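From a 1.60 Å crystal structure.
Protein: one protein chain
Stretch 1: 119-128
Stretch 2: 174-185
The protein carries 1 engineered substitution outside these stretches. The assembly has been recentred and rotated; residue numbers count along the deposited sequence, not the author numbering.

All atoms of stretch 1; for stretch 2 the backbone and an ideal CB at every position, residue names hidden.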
# COMPACT_ATOMS: atom_id res chain seq x y z
N SER A 119 19.21 17.70 -26.83
CA SER A 119 19.70 18.34 -28.05
C SER A 119 18.85 19.56 -28.43
O SER A 119 17.74 19.78 -27.89
CB SER A 119 19.73 17.30 -29.18
OG SER A 119 18.42 16.79 -29.37
N VAL A 120 19.36 20.37 -29.34
CA VAL A 120 18.68 21.57 -29.75
C VAL A 120 17.93 21.39 -31.07
O VAL A 120 18.55 21.00 -32.09
CB VAL A 120 19.67 22.75 -29.88
CG1 VAL A 120 18.96 23.97 -30.43
CG2 VAL A 120 20.29 23.05 -28.52
N GLY A 121 16.61 21.64 -31.05
CA GLY A 121 15.78 21.69 -32.25
C GLY A 121 15.32 20.37 -32.86
O GLY A 121 14.21 20.28 -33.40
N PHE A 122 16.18 19.37 -32.78
CA PHE A 122 15.93 18.07 -33.41
C PHE A 122 16.50 16.92 -32.57
O PHE A 122 17.60 17.05 -32.02
CB PHE A 122 16.58 18.02 -34.81
CG PHE A 122 16.47 16.68 -35.49
CD1 PHE A 122 15.40 16.41 -36.35
CD2 PHE A 122 17.42 15.69 -35.25
CE1 PHE A 122 15.28 15.15 -36.96
CE2 PHE A 122 17.31 14.44 -35.84
CZ PHE A 122 16.23 14.16 -36.69
N ALA A 123 15.77 15.80 -32.49
CA ALA A 123 16.34 14.58 -31.90
C ALA A 123 15.79 13.39 -32.62
O ALA A 123 14.59 13.37 -32.97
CB ALA A 123 15.98 14.46 -30.44
N ARG A 124 16.63 12.38 -32.83
CA ARG A 124 16.12 11.07 -33.20
C ARG A 124 15.95 10.27 -31.92
O ARG A 124 16.88 10.12 -31.15
CB ARG A 124 17.01 10.33 -34.21
CG ARG A 124 16.47 8.94 -34.49
CD ARG A 124 17.07 8.26 -35.70
NE ARG A 124 16.47 6.94 -35.86
CZ ARG A 124 16.78 6.09 -36.84
NH1 ARG A 124 17.69 6.42 -37.76
NH2 ARG A 124 16.19 4.91 -36.87
N MET A 125 14.72 9.78 -31.66
CA MET A 125 14.39 9.11 -30.40
C MET A 125 14.68 7.61 -30.36
O MET A 125 14.87 7.05 -29.27
CB MET A 125 12.90 9.32 -30.11
CG MET A 125 12.49 10.80 -29.96
SD MET A 125 10.74 10.94 -29.50
CE MET A 125 10.78 10.16 -27.88
N ASP A 126 14.68 6.94 -31.52
CA ASP A 126 14.85 5.48 -31.53
C ASP A 126 16.25 5.06 -31.96
O ASP A 126 16.95 5.82 -32.62
CB ASP A 126 13.84 4.82 -32.48
CG ASP A 126 14.12 5.15 -33.95
OD1 ASP A 126 13.98 6.32 -34.34
OD2 ASP A 126 14.45 4.20 -34.70
N ASP A 127 16.61 3.84 -31.58
CA ASP A 127 17.95 3.29 -31.88
C ASP A 127 17.97 2.53 -33.22
O ASP A 127 19.00 2.00 -33.63
CB ASP A 127 18.46 2.42 -30.72
CG ASP A 127 17.61 1.18 -30.46
OD1 ASP A 127 16.67 0.87 -31.23
OD2 ASP A 127 17.88 0.47 -29.45
N GLY A 128 16.83 2.49 -33.92
CA GLY A 128 16.75 1.81 -35.21
C GLY A 128 16.59 0.29 -35.13
O GLY A 128 16.49 -0.38 -36.18
N UNK A 174 15.66 -3.06 -23.90
CA UNK A 174 15.93 -1.89 -24.72
C UNK A 174 17.18 -1.19 -24.26
O UNK A 174 17.55 -1.26 -23.07
CB UNK A 174 14.75 -0.92 -24.69
N UNK A 175 17.83 -0.48 -25.18
CA UNK A 175 18.97 0.34 -24.83
C UNK A 175 18.50 1.40 -23.83
O UNK A 175 17.32 1.83 -23.85
CB UNK A 175 19.60 0.98 -26.07
N UNK A 176 19.39 1.80 -22.94
CA UNK A 176 19.09 2.90 -22.03
C UNK A 176 18.61 4.14 -22.80
O UNK A 176 19.19 4.54 -23.83
CB UNK A 176 20.32 3.24 -21.19
N UNK A 177 17.53 4.72 -22.27
CA UNK A 177 16.86 5.92 -22.81
C UNK A 177 16.27 5.79 -24.22
O UNK A 177 15.96 6.80 -24.84
CB UNK A 177 17.86 7.08 -22.82
N UNK A 178 16.13 4.57 -24.71
CA UNK A 178 15.47 4.40 -26.01
C UNK A 178 14.07 5.06 -25.94
O UNK A 178 13.34 4.89 -24.95
CB UNK A 178 15.36 2.92 -26.38
N UNK A 179 13.73 5.83 -26.97
CA UNK A 179 12.44 6.55 -27.06
C UNK A 179 12.18 7.53 -25.92
O UNK A 179 11.03 7.77 -25.54
CB UNK A 179 11.29 5.54 -27.10
N UNK A 180 13.26 8.12 -25.40
CA UNK A 180 13.17 9.20 -24.40
C UNK A 180 14.18 10.28 -24.77
O UNK A 180 15.38 10.01 -24.86
CB UNK A 180 13.43 8.68 -22.99
N UNK A 181 13.71 11.50 -24.97
CA UNK A 181 14.58 12.62 -25.36
C UNK A 181 14.12 13.94 -24.76
O UNK A 181 12.92 14.15 -24.51
CB UNK A 181 14.63 12.74 -26.88
N UNK A 182 15.08 14.86 -24.60
CA UNK A 182 14.78 16.24 -24.30
C UNK A 182 15.24 17.05 -25.49
O UNK A 182 16.42 16.95 -25.89
CB UNK A 182 15.45 16.70 -23.00
N UNK A 183 14.33 17.85 -26.03
CA UNK A 183 14.60 18.71 -27.20
C UNK A 183 14.38 20.17 -26.79
O UNK A 183 13.30 20.55 -26.33
CB UNK A 183 13.70 18.34 -28.38
N UNK A 184 15.39 21.03 -26.98
CA UNK A 184 15.19 22.45 -26.69
C UNK A 184 14.71 23.14 -27.95
O UNK A 184 15.29 22.96 -29.02
CB UNK A 184 16.47 23.10 -26.17
N UNK A 185 13.63 23.93 -27.85
CA UNK A 185 13.09 24.56 -29.07
C UNK A 185 14.14 25.53 -29.66
O UNK A 185 14.92 26.16 -28.92
CB UNK A 185 11.79 25.30 -28.76

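Position 174 has nothing of stretch 1 near its ideal CB, so the contact leaves it undetermined. It is Gln-174, whose OE1 accepts a hydrogen bond from the side chain of 178.

At 175 the ideal CB points toward stretch 1 and lies 3.8 Å from OD2 of Asp-127. A short donor such as serine or threonine would suit this carboxylate. The residue is Ser-175, in the p rotamer, and its OG donates to Asp-127 OD2 at 3.0 Å.

Positions 176 and 177 face no part of stretch 1; 176 tolerates many residues, while the positive phi of 177 (62°) makes glycine or asparagine the easy guess. They are Asp-176 and Phe-177, the central pair of a type II turn from 175 to 178.

At 178, CA-to-CB runs sideways, with Asp-127 OD2 4.7 Å and Met-125 O 5.1 Å from the ideal CB. The backbone N of Asp-127 is a donor within reach, so a neutral amide, asparagine or perhaps glutamine, suits better than a carboxylate, which would lie close to that of Asp-127. Asn-178 places OD1 3.0 Å from Asp-127 N in a weak hydrogen bond, and a water links its ND2 to Asp-127 OD1.

Position 179 also has positive phi (59°). CA-to-CB runs sideways, with Met-125 O 4.4 Å from the ideal CB; a longer apolar chain could reach the aliphatic part of Asp-126. Leu-179 brings CD2 to 3.5 Å from Asp-126 CB, while its backbone N donates to Met-125 O at 2.8 Å.

The CB of 180 points away, leaving the choice open; Arg-180 is hydrogen-bonded elsewhere in the structure.

At 181 the CB points toward stretch 1, 4.2 Å from both Ala-123 CB and Met-125 CG, with the carbonyl of Arg-124 beyond. An aliphatic chain would pack here, and a long one ending in a donor could also reach the carbonyl. Arg-181 combines both: its CG lies 3.7 Å from Met-125 CG, and NE and NH2 make weak hydrogen bonds to Arg-124 O at 3.0 and 3.1 Å.

Position 182 is sideways and little constrained; a beta-branched residue suits the strand. In Thr-182 the backbone O accepts from Ser-119 N at 3.0 Å.

At 183 the CB shares a sheet face with Ser-119 and lies 4.9 Å from Ala-123 CB, inviting valine, isoleucine or leucine. Ile-183 sets CG1 3.7 Å from Ala-123 CB and CG2 3.6 Å from Gly-121 C.

Position 184 pairs in parallel with Val-120 on the other face, so an apolar residue fits. Leu-184 CD1 meets Val-120 CG2 at 4.2 Å.

The CB of 185 points away and many side chains would suit; Thr-185 OG1 is hydrogen-bonded elsewhere.

Stretch 2 (174-185) QSDFNLRRTILT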
# COMPACT_ATOMS: atom_id res chain seq x y z
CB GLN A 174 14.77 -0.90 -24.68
CG GLN A 174 13.52 -1.42 -25.30
CD GLN A 174 12.42 -0.36 -25.33
OE1 GLN A 174 12.65 0.76 -25.78
NE2 GLN A 174 11.24 -0.71 -24.84
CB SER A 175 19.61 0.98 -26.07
OG SER A 175 18.69 1.73 -26.86
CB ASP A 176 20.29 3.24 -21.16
CG ASP A 176 21.03 2.01 -20.68
OD1 ASP A 176 20.41 1.18 -19.97
OD2 ASP A 176 22.22 1.90 -21.02
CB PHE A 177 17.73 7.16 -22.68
CG PHE A 177 17.91 7.61 -21.26
CD1 PHE A 177 16.84 8.19 -20.58
CD2 PHE A 177 19.13 7.47 -20.62
CE1 PHE A 177 16.99 8.62 -19.24
CE2 PHE A 177 19.30 7.89 -19.30
CZ PHE A 177 18.21 8.47 -18.61
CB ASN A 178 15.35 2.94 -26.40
CG ASN A 178 15.03 2.75 -27.88
OD1 ASN A 178 15.61 3.42 -28.74
ND2 ASN A 178 14.10 1.84 -28.17
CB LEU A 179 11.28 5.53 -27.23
CG LEU A 179 11.53 4.46 -28.31
CD1 LEU A 179 10.42 3.41 -28.32
CD2 LEU A 179 11.65 5.11 -29.71
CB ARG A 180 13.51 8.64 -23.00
CG ARG A 180 12.63 7.48 -22.53
CD ARG A 180 13.16 6.91 -21.21
NE ARG A 180 12.34 5.81 -20.73
CZ ARG A 180 11.19 5.96 -20.07
NH1 ARG A 180 10.73 7.19 -19.80
NH2 ARG A 180 10.51 4.88 -19.70
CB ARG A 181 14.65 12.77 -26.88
CG ARG A 181 15.28 11.61 -27.65
CD ARG A 181 16.78 11.43 -27.34
NE ARG A 181 17.32 10.39 -28.23
CZ ARG A 181 17.37 9.10 -27.94
NH1 ARG A 181 16.95 8.65 -26.77
NH2 ARG A 181 17.86 8.22 -28.84
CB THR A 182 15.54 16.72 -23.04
OG1 THR A 182 15.09 15.96 -21.92
CG2 THR A 182 15.32 18.22 -22.79
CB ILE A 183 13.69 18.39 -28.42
CG1 ILE A 183 13.71 16.92 -28.77
CG2 ILE A 183 14.13 19.22 -29.65
CD1 ILE A 183 12.61 16.50 -29.78
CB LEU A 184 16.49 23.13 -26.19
CG LEU A 184 17.18 22.47 -24.99
CD1 LEU A 184 18.57 23.12 -24.71
CD2 LEU A 184 16.27 22.52 -23.76
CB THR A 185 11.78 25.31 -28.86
OG1 THR A 185 11.95 26.28 -27.82
CG2 THR A 185 10.64 24.31 -28.43
O HOH W 1 18.08 14.56 -27.57
O HOH W 2 13.47 0.89 -30.75
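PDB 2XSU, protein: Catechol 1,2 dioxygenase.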